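Glycosyltransferase (Streptomyces halstedii, PDB 3WAD) is an enzyme of the glycosyltransferase family with a GT-B fold, built from two domains that each contain a parallel beta sheet flanked by helices. Local coordinates at residues V270-F284 with I292-V305. Residues are numbered along the deposited sequence; the frame is centred on the assembly and turned at random.
Sequences VNAVADIDADVVATF and IGDLPDNVRAVDFV
Val280 N donates to Asn298 O at 2.7 Å, the first of five backbone hydrogen bonds that run along strands 279-283 and 299-302 and one residue beyond at Asn298 and Phe284. The next three alternate between the two strands, through Arg300 N to Val280 O, Ala282 N to Arg300 O and Val302 N to Ala282 O; Phe284 N closes the series on Val302 O at 3.2 Å. Val280 thus bonds to Asn298 and Arg300, the residues flanking its partner Val299, and the strand directions differ by 24°: a parallel pair.

Between the two segments, the side-chain hydrogen bonds come from one amide, that of Asn298. Its ND2 reaches Ala274 O at 3.0 Å, in the carbonyl plane on a lone pair, and Ala278 O at 2.9 Å, almost in line with that C=O. Both acceptors lie 16° out of the amide plane, and two bonds on one nitrogen fix the amide's rotation. A chi1 of 64°, with CG between backbone N and carbonyl carbon, sets the group across the turn joining helix 266-274 to strand 279-283.

Apolar packing covers the face of the strand pair bearing Val280, Val299, Ala282 and Ala301. Ala274 CB presses on Val299 CG2 at 3.5 Å and lies 3.8 Å from Pro296 CG. Val270, crossing the proline ring at about a right angle, brings CG1 to 3.9 Å from Pro296 CD. Farther along, Ala301 CB meets the edge of the Phe284 ring at CD2, 4.1 Å away. On the other face, Thr283 CG2 touches Val302 CG1 and Val305 CG1.

Asp279 carries a salt bridge to Arg245. Helix 286-292 makes the beta-alpha-beta crossover at the edge of the six-stranded parallel sheet of the C-terminal, GT-B-type domain; 299-302 is outermost, and 279-283 bonds on to strand 247-251, with helices 237-240 and 307-310 against Val281 and Val305.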
ATOM      1  N   VAL B 270       6.447  32.853 -15.721  1.00 40.93           N
ATOM      2  CA  VAL B 270       6.220  31.682 -16.579  1.00 40.27           C
ATOM      3  C   VAL B 270       6.794  31.805 -17.997  1.00 40.10           C
ATOM      4  O   VAL B 270       7.345  30.828 -18.565  1.00 40.00           O
ATOM      5  CB  VAL B 270       4.730  31.314 -16.631  1.00 39.96           C
ATOM      6  CG1 VAL B 270       4.515  30.216 -17.599  1.00 41.21           C
ATOM      7  CG2 VAL B 270       4.292  30.862 -15.249  1.00 40.67           C
ATOM      8  N   ASN B 271       6.688  33.004 -18.576  1.00 40.03           N
ATOM      9  CA  ASN B 271       7.275  33.247 -19.916  1.00 39.94           C
ATOM     10  C   ASN B 271       8.777  33.076 -19.918  1.00 39.23           C
ATOM     11  O   ASN B 271       9.322  32.434 -20.830  1.00 39.66           O
ATOM     12  CB  ASN B 271       6.862  34.639 -20.470  1.00 40.67           C
ATOM     13  CG  ASN B 271       5.377  34.739 -20.735  1.00 42.39           C
ATOM     14  OD1 ASN B 271       4.723  35.639 -20.230  1.00 48.16           O
ATOM     15  ND2 ASN B 271       4.823  33.805 -21.500  1.00 39.65           N
ATOM     16  N   ALA B 272       9.461  33.591 -18.890  1.00 38.48           N
ATOM     17  CA  ALA B 272      10.927  33.447 -18.818  1.00 38.21           C
ATOM     18  C   ALA B 272      11.370  31.991 -18.627  1.00 39.39           C
ATOM     19  O   ALA B 272      12.214  31.448 -19.377  1.00 39.56           O
ATOM     20  CB  ALA B 272      11.494  34.302 -17.734  1.00 37.90           C
ATOM     21  N   VAL B 273      10.786  31.362 -17.610  1.00 40.06           N
ATOM     22  CA  VAL B 273      11.049  29.986 -17.284  1.00 39.89           C
ATOM     23  C   VAL B 273      10.792  29.093 -18.494  1.00 38.82           C
ATOM     24  O   VAL B 273      11.605  28.199 -18.791  1.00 37.44           O
ATOM     25  CB  VAL B 273      10.206  29.561 -16.059  1.00 40.16           C
ATOM     26  CG1 VAL B 273      10.477  28.157 -15.745  1.00 42.83           C
ATOM     27  CG2 VAL B 273      10.593  30.414 -14.866  1.00 43.46           C
ATOM     28  N   ALA B 274       9.733  29.369 -19.256  1.00 37.95           N
ATOM     29  CA  ALA B 274       9.499  28.571 -20.471  1.00 37.70           C
ATOM     30  C   ALA B 274      10.472  28.842 -21.650  1.00 38.16           C
ATOM     31  O   ALA B 274      10.533  28.092 -22.615  1.00 36.64           O
ATOM     32  CB  ALA B 274       8.034  28.714 -20.931  1.00 38.06           C
ATOM     33  N   ASP B 275      11.247  29.915 -21.577  1.00 38.89           N
ATOM     34  CA  ASP B 275      12.054  30.318 -22.740  1.00 39.67           C
ATOM     35  C   ASP B 275      13.372  29.528 -22.785  1.00 40.04           C
ATOM     36  O   ASP B 275      14.456  30.050 -22.595  1.00 41.00           O
ATOM     37  CB  ASP B 275      12.208  31.844 -22.730  1.00 38.62           C
ATOM     38  CG  ASP B 275      12.931  32.388 -23.951  1.00 39.79           C
ATOM     39  OD1 ASP B 275      12.919  31.715 -25.023  1.00 37.91           O
ATOM     40  OD2 ASP B 275      13.568  33.469 -23.781  1.00 37.78           O
ATOM     41  N   ILE B 276      13.252  28.230 -23.027  1.00 41.23           N
ATOM     42  CA  ILE B 276      14.345  27.299 -22.887  1.00 41.18           C
ATOM     43  C   ILE B 276      14.160  26.183 -23.901  1.00 42.43           C
ATOM     44  O   ILE B 276      13.093  25.982 -24.441  1.00 43.56           O
ATOM     45  CB  ILE B 276      14.325  26.660 -21.431  1.00 42.28           C
ATOM     46  CG1 ILE B 276      13.055  25.797 -21.232  1.00 40.33           C
ATOM     47  CG2 ILE B 276      14.421  27.770 -20.352  1.00 37.06           C
ATOM     48  CD1 ILE B 276      13.298  24.511 -20.536  1.00 42.24           C
ATOM     49  N   ASP B 277      15.184  25.417 -24.159  1.00 43.97           N
ATOM     50  CA  ASP B 277      15.037  24.413 -25.196  1.00 45.00           C
ATOM     51  C   ASP B 277      14.506  23.083 -24.657  1.00 45.01           C
ATOM     52  O   ASP B 277      15.260  22.102 -24.625  1.00 45.89           O
ATOM     53  CB  ASP B 277      16.351  24.229 -25.965  1.00 45.65           C
ATOM     54  CG  ASP B 277      16.129  23.702 -27.391  1.00 47.27           C
ATOM     55  OD1 ASP B 277      14.943  23.547 -27.807  1.00 49.14           O
ATOM     56  OD2 ASP B 277      17.144  23.431 -28.073  1.00 49.45           O
ATOM     57  N   ALA B 278      13.218  23.061 -24.262  1.00 43.79           N
ATOM     58  CA  ALA B 278      12.550  21.877 -23.663  1.00 43.54           C
ATOM     59  C   ALA B 278      11.064  22.128 -23.449  1.00 42.87           C
ATOM     60  O   ALA B 278      10.647  23.284 -23.434  1.00 43.38           O
ATOM     61  CB  ALA B 278      13.220  21.497 -22.344  1.00 43.37           C
ATOM     62  N   ASP B 279      10.262  21.067 -23.309  1.00 41.50           N
ATOM     63  CA  ASP B 279       8.861  21.210 -22.929  1.00 41.56           C
ATOM     64  C   ASP B 279       8.693  21.317 -21.415  1.00 40.20           C
ATOM     65  O   ASP B 279       9.338  20.611 -20.681  1.00 40.92           O
ATOM     66  CB  ASP B 279       8.032  20.007 -23.398  1.00 42.75           C
ATOM     67  CG  ASP B 279       7.959  19.899 -24.885  1.00 47.02           C
ATOM     68  OD1 ASP B 279       8.147  20.924 -25.599  1.00 46.05           O
ATOM     69  OD2 ASP B 279       7.723  18.764 -25.347  1.00 54.36           O
ATOM     70  N   VAL B 280       7.820  22.184 -20.940  1.00 38.53           N
ATOM     71  CA  VAL B 280       7.681  22.367 -19.490  1.00 37.36           C
ATOM     72  C   VAL B 280       6.382  21.681 -19.050  1.00 36.50           C
ATOM     73  O   VAL B 280       5.380  21.867 -19.709  1.00 36.07           O
ATOM     74  CB  VAL B 280       7.784  23.877 -19.108  1.00 36.63           C
ATOM     75  CG1 VAL B 280       7.363  24.144 -17.684  1.00 36.75           C
ATOM     76  CG2 VAL B 280       9.238  24.357 -19.391  1.00 38.92           C
ATOM     77  N   VAL B 281       6.430  20.816 -18.019  1.00 35.24           N
ATOM     78  CA  VAL B 281       5.195  20.358 -17.350  1.00 33.58           C
ATOM     79  C   VAL B 281       5.104  21.165 -16.055  1.00 33.15           C
ATOM     80  O   VAL B 281       6.012  21.110 -15.225  1.00 33.16           O
ATOM     81  CB  VAL B 281       5.199  18.791 -17.167  1.00 34.16           C
ATOM     82  CG1 VAL B 281       3.926  18.322 -16.494  1.00 31.16           C
ATOM     83  CG2 VAL B 281       5.378  18.097 -18.525  1.00 31.45           C
ATOM     84  N   ALA B 282       4.082  22.005 -15.920  1.00 33.83           N
ATOM     85  CA  ALA B 282       3.966  22.917 -14.760  1.00 34.39           C
ATOM     86  C   ALA B 282       2.712  22.607 -13.970  1.00 35.60           C
ATOM     87  O   ALA B 282       1.657  22.405 -14.529  1.00 35.08           O
ATOM     88  CB  ALA B 282       3.929  24.345 -15.215  1.00 33.86           C
ATOM     89  N   THR B 283       2.832  22.541 -12.655  1.00 37.93           N
ATOM     90  CA  THR B 283       1.683  22.365 -11.807  1.00 39.62           C
ATOM     91  C   THR B 283       1.163  23.747 -11.343  1.00 41.79           C
ATOM     92  O   THR B 283       1.897  24.558 -10.768  1.00 41.15           O
ATOM     93  CB  THR B 283       1.936  21.346 -10.646  1.00 39.93           C
ATOM     94  OG1 THR B 283       2.941  21.849  -9.764  1.00 42.06           O
ATOM     95  CG2 THR B 283       2.431  20.006 -11.199  1.00 37.32           C
ATOM     96  N   PHE B 284      -0.111  24.004 -11.639  1.00 43.88           N
ATOM     97  CA  PHE B 284      -0.773  25.256 -11.308  1.00 46.12           C
ATOM     98  C   PHE B 284      -2.236  25.060 -10.846  1.00 48.43           C
ATOM     99  O   PHE B 284      -2.937  24.229 -11.385  1.00 48.68           O
ATOM    100  CB  PHE B 284      -0.796  26.164 -12.558  1.00 45.86           C
ATOM    101  CG  PHE B 284       0.528  26.759 -12.913  1.00 44.24           C
ATOM    102  CD1 PHE B 284       1.297  27.388 -11.960  1.00 43.70           C
ATOM    103  CD2 PHE B 284       0.995  26.703 -14.218  1.00 44.78           C
ATOM    104  CE1 PHE B 284       2.547  27.980 -12.312  1.00 44.89           C
ATOM    105  CE2 PHE B 284       2.262  27.277 -14.578  1.00 43.46           C
ATOM    106  CZ  PHE B 284       3.022  27.904 -13.613  1.00 40.12           C
ATOM    107  N   ILE B 292      -2.418  33.875 -14.769  1.00 64.14           N
ATOM    108  CA  ILE B 292      -1.294  33.955 -15.694  1.00 63.26           C
ATOM    109  C   ILE B 292      -1.812  34.125 -17.113  1.00 62.91           C
ATOM    110  O   ILE B 292      -1.072  34.577 -17.993  1.00 62.54           O
ATOM    111  CB  ILE B 292      -0.232  32.772 -15.553  1.00 63.33           C
ATOM    112  CG1 ILE B 292      -0.456  31.653 -16.558  1.00 61.90           C
ATOM    113  CG2 ILE B 292      -0.107  32.224 -14.137  1.00 62.43           C
ATOM    114  CD1 ILE B 292       0.567  31.691 -17.643  1.00 62.64           C
ATOM    115  N   GLY B 293      -3.083  33.777 -17.327  1.00 62.50           N
ATOM    116  CA  GLY B 293      -3.695  33.884 -18.662  1.00 62.21           C
ATOM    117  C   GLY B 293      -2.932  33.047 -19.664  1.00 62.04           C
ATOM    118  O   GLY B 293      -2.269  32.099 -19.262  1.00 61.80           O
ATOM    119  N   ASP B 294      -2.997  33.400 -20.956  1.00 61.70           N
ATOM    120  CA  ASP B 294      -2.402  32.584 -22.034  1.00 61.41           C
ATOM    121  C   ASP B 294      -1.062  31.976 -21.671  1.00 60.01           C
ATOM    122  O   ASP B 294      -0.162  32.687 -21.243  1.00 60.56           O
ATOM    123  CB  ASP B 294      -2.166  33.420 -23.279  1.00 62.65           C
ATOM    124  CG  ASP B 294      -3.400  33.585 -24.102  1.00 65.77           C
ATOM    125  OD1 ASP B 294      -4.052  34.649 -23.974  1.00 67.92           O
ATOM    126  OD2 ASP B 294      -3.710  32.653 -24.886  1.00 69.41           O
ATOM    127  N   LEU B 295      -0.920  30.672 -21.870  1.00 57.94           N
ATOM    128  CA  LEU B 295       0.340  29.982 -21.563  1.00 55.74           C
ATOM    129  C   LEU B 295       1.214  29.984 -22.805  1.00 54.20           C
ATOM    130  O   LEU B 295       0.680  29.940 -23.920  1.00 53.89           O
ATOM    131  CB  LEU B 295       0.105  28.520 -21.102  1.00 54.59           C
ATOM    132  CG  LEU B 295      -0.748  28.250 -19.868  1.00 53.85           C
ATOM    133  CD1 LEU B 295      -1.230  26.810 -19.824  1.00 49.82           C
ATOM    134  CD2 LEU B 295       0.041  28.574 -18.604  1.00 53.06           C
ATOM    135  N   PRO B 296       2.558  29.985 -22.615  1.00 52.51           N
ATOM    136  CA  PRO B 296       3.512  29.759 -23.697  1.00 51.33           C
ATOM    137  C   PRO B 296       3.227  28.461 -24.432  1.00 51.75           C
ATOM    138  O   PRO B 296       2.466  27.632 -23.955  1.00 53.40           O
ATOM    139  CB  PRO B 296       4.836  29.628 -22.973  1.00 50.71           C
ATOM    140  CG  PRO B 296       4.634  30.313 -21.697  1.00 51.17           C
ATOM    141  CD  PRO B 296       3.232  30.077 -21.308  1.00 51.33           C
ATOM    142  N   ASP B 297       3.864  28.268 -25.570  1.00 50.75           N
ATOM    143  CA  ASP B 297       3.547  27.167 -26.440  1.00 50.22           C
ATOM    144  C   ASP B 297       3.927  25.839 -25.838  1.00 48.47           C
ATOM    145  O   ASP B 297       3.158  24.894 -25.881  1.00 48.15           O
ATOM    146  CB  ASP B 297       4.324  27.322 -27.750  1.00 51.39           C
ATOM    147  CG  ASP B 297       3.633  28.259 -28.740  1.00 55.46           C
ATOM    148  OD1 ASP B 297       4.096  28.310 -29.925  1.00 56.56           O
ATOM    149  OD2 ASP B 297       2.618  28.913 -28.335  1.00 57.47           O
ATOM    150  N   ASN B 298       5.151  25.788 -25.322  1.00 46.42           N
ATOM    151  CA  ASN B 298       5.815  24.580 -24.894  1.00 43.02           C
ATOM    152  C   ASN B 298       5.527  24.234 -23.413  1.00 41.61           C
ATOM    153  O   ASN B 298       6.237  23.376 -22.841  1.00 40.48           O
ATOM    154  CB  ASN B 298       7.317  24.781 -25.086  1.00 43.23           C
ATOM    155  CG  ASN B 298       7.864  25.896 -24.197  1.00 38.10           C
ATOM    156  OD1 ASN B 298       7.154  26.853 -23.915  1.00 36.51           O
ATOM    157  ND2 ASN B 298       9.088  25.728 -23.687  1.00 34.79           N
ATOM    158  N   VAL B 299       4.548  24.913 -22.807  1.00 39.29           N
ATOM    159  CA  VAL B 299       4.114  24.653 -21.416  1.00 39.38           C
ATOM    160  C   VAL B 299       2.820  23.854 -21.323  1.00 40.31           C
ATOM    161  O   VAL B 299       1.806  24.326 -21.811  1.00 41.43           O
ATOM    162  CB  VAL B 299       3.828  25.990 -20.614  1.00 39.02           C
ATOM    163  CG1 VAL B 299       3.292  25.733 -19.219  1.00 35.23           C
ATOM    164  CG2 VAL B 299       5.084  26.871 -20.541  1.00 39.06           C
ATOM    165  N   ARG B 300       2.815  22.714 -20.622  1.00 39.83           N
ATOM    166  CA  ARG B 300       1.551  22.056 -20.220  1.00 38.91           C
ATOM    167  C   ARG B 300       1.216  22.306 -18.772  1.00 38.20           C
ATOM    168  O   ARG B 300       2.002  21.974 -17.865  1.00 38.43           O
ATOM    169  CB  ARG B 300       1.612  20.541 -20.460  1.00 39.30           C
ATOM    170  CG  ARG B 300       0.372  19.794 -19.924  1.00 39.86           C
ATOM    171  CD  ARG B 300       0.546  18.279 -20.074  1.00 44.27           C
ATOM    172  NE  ARG B 300       1.089  17.901 -21.385  1.00 40.56           N
ATOM    173  CZ  ARG B 300       0.329  17.548 -22.442  1.00 44.33           C
ATOM    174  NH1 ARG B 300      -1.004  17.495 -22.357  1.00 40.19           N
ATOM    175  NH2 ARG B 300       0.896  17.238 -23.600  1.00 40.07           N
ATOM    176  N   ALA B 301       0.066  22.870 -18.516  1.00 38.12           N
ATOM    177  CA  ALA B 301      -0.320  23.150 -17.124  1.00 39.93           C
ATOM    178  C   ALA B 301      -1.218  22.007 -16.638  1.00 41.46           C
ATOM    179  O   ALA B 301      -2.057  21.529 -17.373  1.00 42.99           O
ATOM    180  CB  ALA B 301      -1.017  24.459 -16.996  1.00 39.93           C
ATOM    181  N   VAL B 302      -1.021  21.550 -15.410  1.00 41.92           N
ATOM    182  CA  VAL B 302      -1.617  20.296 -14.956  1.00 42.62           C
ATOM    183  C   VAL B 302      -1.848  20.554 -13.462  1.00 42.58           C
ATOM    184  O   VAL B 302      -1.026  21.196 -12.834  1.00 43.24           O
ATOM    185  CB  VAL B 302      -0.585  19.230 -15.278  1.00 43.07           C
ATOM    186  CG1 VAL B 302      -0.114  18.564 -14.058  1.00 43.64           C
ATOM    187  CG2 VAL B 302      -1.041  18.362 -16.425  1.00 41.09           C
ATOM    188  N   ASP B 303      -2.978  20.190 -12.879  1.00 42.36           N
ATOM    189  CA  ASP B 303      -3.135  20.530 -11.452  1.00 42.99           C
ATOM    190  C   ASP B 303      -2.269  19.609 -10.575  1.00 41.34           C
ATOM    191  O   ASP B 303      -1.907  19.986  -9.482  1.00 40.10           O
ATOM    192  CB  ASP B 303      -4.584  20.455 -10.999  1.00 43.93           C
ATOM    193  CG  ASP B 303      -5.143  19.053 -11.119  1.00 49.84           C
ATOM    194  OD1 ASP B 303      -4.958  18.423 -12.196  1.00 57.23           O
ATOM    195  OD2 ASP B 303      -5.791  18.568 -10.157  1.00 55.80           O
ATOM    196  N   PHE B 304      -1.950  18.415 -11.071  1.00 40.74           N
ATOM    197  CA  PHE B 304      -1.092  17.461 -10.336  1.00 41.34           C
ATOM    198  C   PHE B 304      -0.458  16.512 -11.311  1.00 40.59           C
ATOM    199  O   PHE B 304      -1.090  16.156 -12.300  1.00 41.16           O
ATOM    200  CB  PHE B 304      -1.840  16.658  -9.241  1.00 41.60           C
ATOM    201  CG  PHE B 304      -1.010  15.484  -8.657  1.00 46.32           C
ATOM    202  CD1 PHE B 304      -0.066  15.701  -7.625  1.00 46.02           C
ATOM    203  CD2 PHE B 304      -1.173  14.156  -9.158  1.00 49.01           C
ATOM    204  CE1 PHE B 304       0.689  14.596  -7.095  1.00 49.06           C
ATOM    205  CE2 PHE B 304      -0.414  13.047  -8.643  1.00 49.07           C
ATOM    206  CZ  PHE B 304       0.515  13.278  -7.609  1.00 49.40           C
ATOM    207  N   VAL B 305       0.802  16.123 -11.060  1.00 39.45           N
ATOM    208  CA  VAL B 305       1.415  15.032 -11.839  1.00 38.98           C
ATOM    209  C   VAL B 305       2.204  14.058 -10.957  1.00 37.34           C
ATOM    210  O   VAL B 305       2.940  14.501 -10.083  1.00 36.65           O
ATOM    211  CB  VAL B 305       2.314  15.577 -12.951  1.00 39.91           C
ATOM    212  CG1 VAL B 305       3.574  16.252 -12.334  1.00 39.06           C
ATOM    213  CG2 VAL B 305       2.643  14.448 -13.961  1.00 40.45           C
TER